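Local coordinates for protein borrelidin polyketide synthase, type I (Streptomyces parvulus, PDB 6OBT) that probably dehydrates beta-hydroxyacyl intermediates to their alpha,beta-unsaturated form during borrelidin assembly, as a dehydratase domain of the modular synthase, at residues Gly193-Arg201 and Ala211-Thr219; Phe264-Arg272 and Ala284-Val292. All coordinates share one frame; numbering follows the deposited sequence.

Interaction 1: residues Gly193-Arg201 and Ala211-Thr219; sequences GPQFRCLRR and AEISLPEGT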
loop_
_atom_site.group_PDB
_atom_site.type_symbol
_atom_site.label_atom_id
_atom_site.label_comp_id
_atom_site.label_asym_id
_atom_site.label_seq_id
_atom_site.Cartn_x
_atom_site.Cartn_y
_atom_site.Cartn_z
ATOM N N GLY A 193 12.844 -26.217 -15.921
ATOM C CA GLY A 193 13.064 -27.114 -14.814
ATOM C C GLY A 193 11.829 -27.933 -14.485
ATOM O O GLY A 193 10.798 -27.843 -15.157
ATOM N N PRO A 194 11.924 -28.753 -13.433
ATOM C CA PRO A 194 10.823 -29.684 -13.111
ATOM C C PRO A 194 9.435 -29.069 -13.093
ATOM O O PRO A 194 8.500 -29.637 -13.663
ATOM C CB PRO A 194 11.231 -30.206 -11.728
ATOM C CG PRO A 194 12.717 -30.141 -11.730
ATOM C CD PRO A 194 13.081 -28.924 -12.536
ATOM N N GLN A 195 9.265 -27.917 -12.444
ATOM C CA GLN A 195 7.921 -27.367 -12.308
ATOM C C GLN A 195 7.352 -26.840 -13.617
ATOM O O GLN A 195 6.142 -26.589 -13.687
ATOM C CB GLN A 195 7.921 -26.254 -11.259
ATOM C CG GLN A 195 7.880 -26.773 -9.842
ATOM C CD GLN A 195 6.472 -26.990 -9.335
ATOM O OE1 GLN A 195 5.536 -27.218 -10.110
ATOM N NE2 GLN A 195 6.312 -26.933 -8.024
ATOM N N PHE A 196 8.186 -26.656 -14.647
ATOM C CA PHE A 196 7.715 -26.141 -15.925
ATOM C C PHE A 196 7.641 -27.206 -17.014
ATOM O O PHE A 196 7.062 -26.940 -18.072
ATOM C CB PHE A 196 8.613 -24.985 -16.408
ATOM C CG PHE A 196 8.372 -23.672 -15.665
ATOM C CD1 PHE A 196 7.662 -22.644 -16.257
ATOM C CD2 PHE A 196 8.880 -23.481 -14.390
ATOM C CE1 PHE A 196 7.432 -21.441 -15.583
ATOM C CE2 PHE A 196 8.665 -22.265 -13.698
ATOM C CZ PHE A 196 7.922 -21.256 -14.305
ATOM N N ARG A 197 8.183 -28.406 -16.784
ATOM C CA ARG A 197 8.183 -29.461 -17.808
ATOM C C ARG A 197 6.849 -30.204 -17.752
ATOM O O ARG A 197 6.738 -31.354 -17.309
ATOM C CB ARG A 197 9.352 -30.418 -17.631
ATOM C CG ARG A 197 10.724 -29.748 -17.772
ATOM C CD ARG A 197 11.859 -30.746 -17.942
ATOM N NE ARG A 197 12.101 -31.585 -16.769
ATOM C CZ ARG A 197 13.103 -31.416 -15.908
ATOM N NH1 ARG A 197 13.966 -30.419 -16.068
ATOM N NH2 ARG A 197 13.245 -32.246 -14.879
ATOM N N CYS A 198 5.833 -29.526 -18.265
ATOM C CA CYS A 198 4.457 -29.958 -18.116
ATOM C C CYS A 198 3.892 -30.589 -19.369
ATOM O O CYS A 198 2.847 -31.241 -19.292
ATOM C CB CYS A 198 3.582 -28.773 -17.734
ATOM S SG CYS A 198 3.908 -28.228 -16.048
ATOM N N LEU A 199 4.528 -30.390 -20.518
ATOM C CA LEU A 199 4.013 -30.976 -21.749
ATOM C C LEU A 199 4.143 -32.498 -21.714
ATOM O O LEU A 199 5.234 -33.031 -21.488
ATOM C CB LEU A 199 4.761 -30.415 -22.959
ATOM C CG LEU A 199 4.394 -31.142 -24.263
ATOM C CD1 LEU A 199 2.905 -31.035 -24.559
ATOM C CD2 LEU A 199 5.195 -30.598 -25.425
ATOM N N ARG A 200 3.032 -33.198 -21.967
ATOM C CA ARG A 200 3.012 -34.658 -21.941
ATOM C C ARG A 200 2.731 -35.284 -23.298
ATOM O O ARG A 200 3.409 -36.243 -23.692
ATOM C CB ARG A 200 1.969 -35.152 -20.928
ATOM C CG ARG A 200 2.007 -34.432 -19.598
ATOM C CD ARG A 200 3.290 -34.726 -18.827
ATOM N NE ARG A 200 3.372 -33.906 -17.620
ATOM C CZ ARG A 200 4.324 -34.022 -16.699
ATOM N NH1 ARG A 200 5.279 -34.933 -16.839
ATOM N NH2 ARG A 200 4.313 -33.238 -15.628
ATOM N N ARG A 201 1.710 -34.814 -24.016
ATOM C CA ARG A 201 1.398 -35.366 -25.330
ATOM C C ARG A 201 0.960 -34.234 -26.246
ATOM O O ARG A 201 0.431 -33.226 -25.784
ATOM C CB ARG A 201 0.294 -36.446 -25.259
ATOM C CG ARG A 201 0.344 -37.350 -24.028
ATOM C CD ARG A 201 -0.145 -38.756 -24.348
ATOM N NE ARG A 201 -1.545 -38.758 -24.753
ATOM C CZ ARG A 201 -2.539 -39.237 -24.010
ATOM N NH1 ARG A 201 -2.281 -39.764 -22.820
ATOM N NH2 ARG A 201 -3.788 -39.193 -24.454
ATOM N N ALA A 211 -2.620 -30.310 -27.318
ATOM C CA ALA A 211 -1.660 -30.852 -26.370
ATOM C C ALA A 211 -2.327 -31.137 -25.031
ATOM O O ALA A 211 -3.265 -30.441 -24.623
ATOM C CB ALA A 211 -0.484 -29.887 -26.163
ATOM N N GLU A 212 -1.822 -32.172 -24.359
ATOM C CA GLU A 212 -2.089 -32.429 -22.947
ATOM C C GLU A 212 -0.907 -31.914 -22.138
ATOM O O GLU A 212 0.242 -32.270 -22.421
ATOM C CB GLU A 212 -2.300 -33.924 -22.679
ATOM C CG GLU A 212 -3.669 -34.422 -23.085
ATOM C CD GLU A 212 -3.788 -35.936 -23.034
ATOM O OE1 GLU A 212 -4.777 -36.464 -23.583
ATOM O OE2 GLU A 212 -2.903 -36.595 -22.442
ATOM N N ILE A 213 -1.190 -31.067 -21.147
ATOM C CA ILE A 213 -0.175 -30.389 -20.342
ATOM C C ILE A 213 -0.597 -30.493 -18.880
ATOM O O ILE A 213 -1.752 -30.201 -18.554
ATOM C CB ILE A 213 -0.042 -28.912 -20.765
ATOM C CG1 ILE A 213 0.176 -28.802 -22.282
ATOM C CG2 ILE A 213 1.106 -28.244 -20.039
ATOM C CD1 ILE A 213 0.012 -27.402 -22.845
ATOM N N SER A 214 0.317 -30.911 -17.996
ATOM C CA SER A 214 -0.070 -31.051 -16.593
ATOM C C SER A 214 1.111 -30.831 -15.648
ATOM O O SER A 214 2.264 -31.082 -15.997
ATOM C CB SER A 214 -0.716 -32.415 -16.330
ATOM O OG SER A 214 0.135 -33.483 -16.675
ATOM N N LEU A 215 0.796 -30.366 -14.435
ATOM C CA LEU A 215 1.815 -30.081 -13.430
ATOM C C LEU A 215 2.362 -31.383 -12.840
ATOM O O LEU A 215 1.689 -32.423 -12.871
ATOM C CB LEU A 215 1.224 -29.201 -12.320
ATOM C CG LEU A 215 1.002 -27.734 -12.688
ATOM C CD1 LEU A 215 -0.040 -27.067 -11.783
ATOM C CD2 LEU A 215 2.336 -27.002 -12.627
ATOM N N PRO A 216 3.596 -31.358 -12.325
ATOM C CA PRO A 216 4.094 -32.499 -11.547
ATOM C C PRO A 216 3.183 -32.777 -10.362
ATOM O O PRO A 216 2.565 -31.869 -9.801
ATOM C CB PRO A 216 5.481 -32.037 -11.074
ATOM C CG PRO A 216 5.796 -30.814 -11.855
ATOM C CD PRO A 216 4.516 -30.207 -12.285
ATOM N N GLU A 217 3.117 -34.047 -9.972
ATOM C CA GLU A 217 2.238 -34.439 -8.882
ATOM C C GLU A 217 2.630 -33.726 -7.590
ATOM O O GLU A 217 3.815 -33.551 -7.288
ATOM C CB GLU A 217 2.277 -35.955 -8.694
ATOM C CG GLU A 217 2.332 -36.740 -10.002
ATOM C CD GLU A 217 1.963 -38.197 -9.821
ATOM O OE1 GLU A 217 1.652 -38.592 -8.677
ATOM O OE2 GLU A 217 1.985 -38.948 -10.820
ATOM N N GLY A 218 1.622 -33.288 -6.838
ATOM C CA GLY A 218 1.869 -32.621 -5.575
ATOM C C GLY A 218 2.237 -31.160 -5.677
ATOM O O GLY A 218 2.774 -30.601 -4.716
ATOM N N THR A 219 1.967 -30.520 -6.811
ATOM C CA THR A 219 2.212 -29.092 -6.960
ATOM C C THR A 219 1.106 -28.308 -6.265
ATOM O O THR A 219 -0.068 -28.435 -6.622
ATOM C CB THR A 219 2.290 -28.712 -8.436
ATOM O OG1 THR A 219 3.438 -29.324 -9.028
ATOM C CG2 THR A 219 2.390 -27.195 -8.592
#
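C198 and I213 meet tightly: CB of C198 lies 3.4 Å from CG2 of I213, closer than usual van der Waals contact. C198 SG, anti to its own carbonyl carbon (chi1 -71°), reaches L215, whose CD2 is 4.0 Å away. On the strand itself, L199 has CG anti to the backbone N (chi1 172°), which carries CD1 alongside A211 CB at 3.9 Å. L199 and I213 form a non-hydrogen-bonded antiparallel pair with side chains on one face. One step on, R200 and R201 both face E212, a classic beta bulge: E212 O takes a bond from R200 N and a weak one from R201 N, while E212 N returns a bond to R201 O.

At the polar edge, the R200 guanidinium presents NH2 in its own plane to S214 O (3.0 Å), although the donor stands above that carbonyl plane. R201 instead runs side by side with E212. E212 OE2 sits 3.1 Å above the centre of the R201 guanidinium, and the salt bridge from R201 NH2 to E212 OE1 rests on charge alone, while W168 NE1 hydrogen-bonds that same OE1.

The contact lies at the open end of the hairpin of strands 199-205 and 208-214, away from its connecting turn. Helix 228-236 touches C198 and I213 through A233, helix 181-187 meets L199 through F181, and strand 270-276 flanks the 208-214 side.

Interaction 2: residues Phe264-Arg272 and Ala284-Val292; sequences FATGVTSLR and AWDESGLPV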
loop_
_atom_site.group_PDB
_atom_site.type_symbol
_atom_site.label_atom_id
_atom_site.label_comp_id
_atom_site.label_asym_id
_atom_site.label_seq_id
_atom_site.Cartn_x
_atom_site.Cartn_y
_atom_site.Cartn_z
ATOM N N PHE A 264 -11.510 -19.057 -16.549
ATOM C CA PHE A 264 -12.840 -19.501 -16.148
ATOM C C PHE A 264 -12.835 -20.348 -14.889
ATOM O O PHE A 264 -13.881 -20.488 -14.252
ATOM C CB PHE A 264 -13.497 -20.279 -17.294
ATOM C CG PHE A 264 -13.498 -19.523 -18.591
ATOM C CD1 PHE A 264 -14.380 -18.462 -18.776
ATOM C CD2 PHE A 264 -12.620 -19.844 -19.604
ATOM C CE1 PHE A 264 -14.374 -17.740 -19.963
ATOM C CE2 PHE A 264 -12.612 -19.126 -20.783
ATOM C CZ PHE A 264 -13.488 -18.069 -20.954
ATOM N N ALA A 265 -11.675 -20.853 -14.478
ATOM C CA ALA A 265 -11.605 -21.767 -13.353
ATOM C C ALA A 265 -10.254 -21.628 -12.681
ATOM O O ALA A 265 -9.247 -21.385 -13.349
ATOM C CB ALA A 265 -11.793 -23.218 -13.812
ATOM N N THR A 266 -10.240 -21.804 -11.361
ATOM C CA THR A 266 -9.013 -21.805 -10.579
ATOM C C THR A 266 -8.742 -23.204 -10.031
ATOM O O THR A 266 -9.632 -24.060 -9.977
ATOM C CB THR A 266 -9.093 -20.790 -9.439
ATOM O OG1 THR A 266 -10.160 -21.152 -8.555
ATOM C CG2 THR A 266 -9.364 -19.404 -10.002
ATOM N N GLY A 267 -7.491 -23.440 -9.653
ATOM C CA GLY A 267 -7.086 -24.719 -9.098
ATOM C C GLY A 267 -6.876 -25.844 -10.093
ATOM O O GLY A 267 -6.700 -26.995 -9.673
ATOM N N VAL A 268 -6.872 -25.558 -11.394
ATOM C CA VAL A 268 -6.690 -26.609 -12.394
ATOM C C VAL A 268 -5.228 -27.041 -12.435
ATOM O O VAL A 268 -4.317 -26.204 -12.451
ATOM C CB VAL A 268 -7.166 -26.114 -13.769
ATOM C CG1 VAL A 268 -7.002 -27.178 -14.811
ATOM C CG2 VAL A 268 -8.622 -25.655 -13.692
ATOM N N THR A 269 -4.992 -28.360 -12.471
ATOM C CA THR A 269 -3.630 -28.881 -12.514
ATOM C C THR A 269 -3.289 -29.591 -13.818
ATOM O O THR A 269 -2.122 -29.948 -14.018
ATOM C CB THR A 269 -3.386 -29.861 -11.352
ATOM O OG1 THR A 269 -4.279 -30.975 -11.473
ATOM C CG2 THR A 269 -3.595 -29.190 -9.998
ATOM N N SER A 270 -4.265 -29.818 -14.698
ATOM C CA SER A 270 -4.035 -30.513 -15.957
ATOM C C SER A 270 -4.945 -29.929 -17.026
ATOM O O SER A 270 -6.139 -29.733 -16.785
ATOM C CB SER A 270 -4.286 -32.019 -15.818
ATOM O OG SER A 270 -4.220 -32.654 -17.081
ATOM N N LEU A 271 -4.385 -29.673 -18.213
ATOM C CA LEU A 271 -5.112 -28.965 -19.260
ATOM C C LEU A 271 -5.092 -29.725 -20.581
ATOM O O LEU A 271 -4.129 -30.426 -20.906
ATOM C CB LEU A 271 -4.537 -27.590 -19.535
ATOM C CG LEU A 271 -4.592 -26.595 -18.386
ATOM C CD1 LEU A 271 -3.675 -25.442 -18.741
ATOM C CD2 LEU A 271 -6.014 -26.132 -18.183
ATOM N N ARG A 272 -6.170 -29.539 -21.344
ATOM C CA ARG A 272 -6.226 -29.840 -22.772
ATOM C C ARG A 272 -6.239 -28.517 -23.528
ATOM O O ARG A 272 -7.044 -27.630 -23.213
ATOM C CB ARG A 272 -7.466 -30.682 -23.093
ATOM C CG ARG A 272 -7.410 -31.991 -22.363
ATOM C CD ARG A 272 -8.705 -32.782 -22.376
ATOM N NE ARG A 272 -8.468 -34.086 -21.764
ATOM C CZ ARG A 272 -9.319 -35.104 -21.807
ATOM N NH1 ARG A 272 -9.011 -36.254 -21.221
ATOM N NH2 ARG A 272 -10.479 -34.969 -22.428
ATOM N N ALA A 284 -8.007 -23.479 -23.596
ATOM C CA ALA A 284 -7.658 -24.576 -22.703
ATOM C C ALA A 284 -8.877 -25.037 -21.917
ATOM O O ALA A 284 -9.675 -24.218 -21.458
ATOM C CB ALA A 284 -6.557 -24.182 -21.735
ATOM N N TRP A 285 -9.011 -26.358 -21.773
ATOM C CA TRP A 285 -10.058 -26.999 -20.982
ATOM C C TRP A 285 -9.401 -27.876 -19.921
ATOM O O TRP A 285 -8.221 -28.217 -20.029
ATOM C CB TRP A 285 -10.991 -27.859 -21.857
ATOM C CG TRP A 285 -11.677 -27.117 -22.974
ATOM C CD1 TRP A 285 -12.937 -26.608 -22.955
ATOM C CD2 TRP A 285 -11.139 -26.802 -24.268
ATOM N NE1 TRP A 285 -13.226 -25.996 -24.153
ATOM C CE2 TRP A 285 -12.131 -26.088 -24.970
ATOM C CE3 TRP A 285 -9.913 -27.048 -24.896
ATOM C CZ2 TRP A 285 -11.948 -25.639 -26.279
ATOM C CZ3 TRP A 285 -9.726 -26.585 -26.194
ATOM C CH2 TRP A 285 -10.745 -25.904 -26.875
ATOM N N ASP A 286 -10.154 -28.249 -18.883
ATOM C CA ASP A 286 -9.618 -29.252 -17.968
ATOM C C ASP A 286 -9.832 -30.668 -18.527
ATOM O O ASP A 286 -10.362 -30.862 -19.625
ATOM C CB ASP A 286 -10.220 -29.097 -16.571
ATOM C CG ASP A 286 -11.713 -29.384 -16.516
ATOM O OD1 ASP A 286 -12.315 -29.834 -17.513
ATOM O OD2 ASP A 286 -12.301 -29.123 -15.441
ATOM N N GLU A 287 -9.422 -31.671 -17.742
ATOM C CA GLU A 287 -9.483 -33.062 -18.182
ATOM C C GLU A 287 -10.909 -33.521 -18.471
ATOM O O GLU A 287 -11.094 -34.539 -19.143
ATOM C CB GLU A 287 -8.850 -33.970 -17.124
ATOM C CG GLU A 287 -7.338 -34.067 -17.206
ATOM C CD GLU A 287 -6.790 -35.296 -16.505
ATOM O OE1 GLU A 287 -7.593 -36.162 -16.099
ATOM O OE2 GLU A 287 -5.551 -35.396 -16.357
ATOM N N SER A 288 -11.916 -32.793 -17.992
ATOM C CA SER A 288 -13.309 -33.131 -18.235
ATOM C C SER A 288 -13.952 -32.237 -19.287
ATOM O O SER A 288 -15.175 -32.276 -19.455
ATOM C CB SER A 288 -14.096 -33.056 -16.926
ATOM O OG SER A 288 -13.800 -31.851 -16.246
ATOM N N GLY A 289 -13.166 -31.413 -19.968
ATOM C CA GLY A 289 -13.678 -30.570 -21.024
ATOM C C GLY A 289 -14.292 -29.275 -20.556
ATOM O O GLY A 289 -14.887 -28.558 -21.368
ATOM N N LEU A 290 -14.192 -28.959 -19.289
ATOM C CA LEU A 290 -14.772 -27.692 -18.872
ATOM C C LEU A 290 -13.794 -26.561 -19.165
ATOM O O LEU A 290 -12.585 -26.748 -19.040
ATOM C CB LEU A 290 -15.098 -27.723 -17.393
ATOM C CG LEU A 290 -16.202 -28.699 -17.006
ATOM C CD1 LEU A 290 -16.570 -28.469 -15.554
ATOM C CD2 LEU A 290 -17.429 -28.573 -17.932
ATOM N N PRO A 291 -14.281 -25.391 -19.578
ATOM C CA PRO A 291 -13.361 -24.325 -19.988
ATOM C C PRO A 291 -12.507 -23.863 -18.812
ATOM O O PRO A 291 -12.939 -23.893 -17.656
ATOM C CB PRO A 291 -14.309 -23.220 -20.478
ATOM C CG PRO A 291 -15.545 -23.933 -20.854
ATOM C CD PRO A 291 -15.683 -25.044 -19.861
ATOM N N VAL A 292 -11.258 -23.490 -19.115
ATOM C CA VAL A 292 -10.317 -22.991 -18.109
ATOM C C VAL A 292 -9.738 -21.654 -18.564
ATOM O O VAL A 292 -9.718 -20.682 -17.800
ATOM C CB VAL A 292 -9.174 -23.994 -17.829
ATOM C CG1 VAL A 292 -8.155 -23.396 -16.805
ATOM C CG2 VAL A 292 -9.704 -25.338 -17.343
HETATM O O HOH W 1 -8.189 -31.401 -15.211
#
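R272 and W285 pair as the hydrogen-bonded couple of an antiparallel beta hairpin, strands 270-276 and 281-286. Their two backbone bonds are short and nearly straight: R272 N to W285 O is 2.8 Å (167° at the hydrogen) and W285 N to R272 O is 2.7 Å. Beside them lies an apolar cluster. L271 CD2 packs at 3.7 Å on CG1 of V292, and V268 meets V292 tip to tip, CG2 to CG2 at 3.8 Å. At the far end F264 N bonds V292 O (2.7 Å), bringing the start of 264-272 against strand 291-301.

On the other flank, the R272 chain runs extended from CG to NE and lays its guanidinium beneath E287 O, which stands 3.2 Å above the plane over its centre; no N-H points at that oxygen. S270 OG donates to the anti lone pair of E287 OE2, and a water bridges S270 O and E287 N.

E287 sits in the type I turn D286-G289, closed by G289 N to D286 O, which helps to place it. D286 OD1 is gripped from opposite faces of its carboxylate plane by S288 OG inside the turn and by L290 N just beyond it (2.7 Å).

How the interactions relate
The two interactions follow one another along the chain, interaction 1 closing before interaction 2 opens, and their centres lie about 14 Å apart. Each joins the strands of a beta hairpin, and interaction 2 also brings in the start of strand 291-301. The hairpins sit edge to edge because strands 208-214 and 270-276 are antiparallel neighbours. Probable backbone hydrogen bonds make that seam: I213 O to L271 N at 2.7 Å and L215 N to T269 O at 3.0 Å, with S214 CB packing on S270 OG. This seam, more than either contact, joins the two hairpins, whose strands probably belong to the double-hotdog fold expected of polyketide synthase dehydratases.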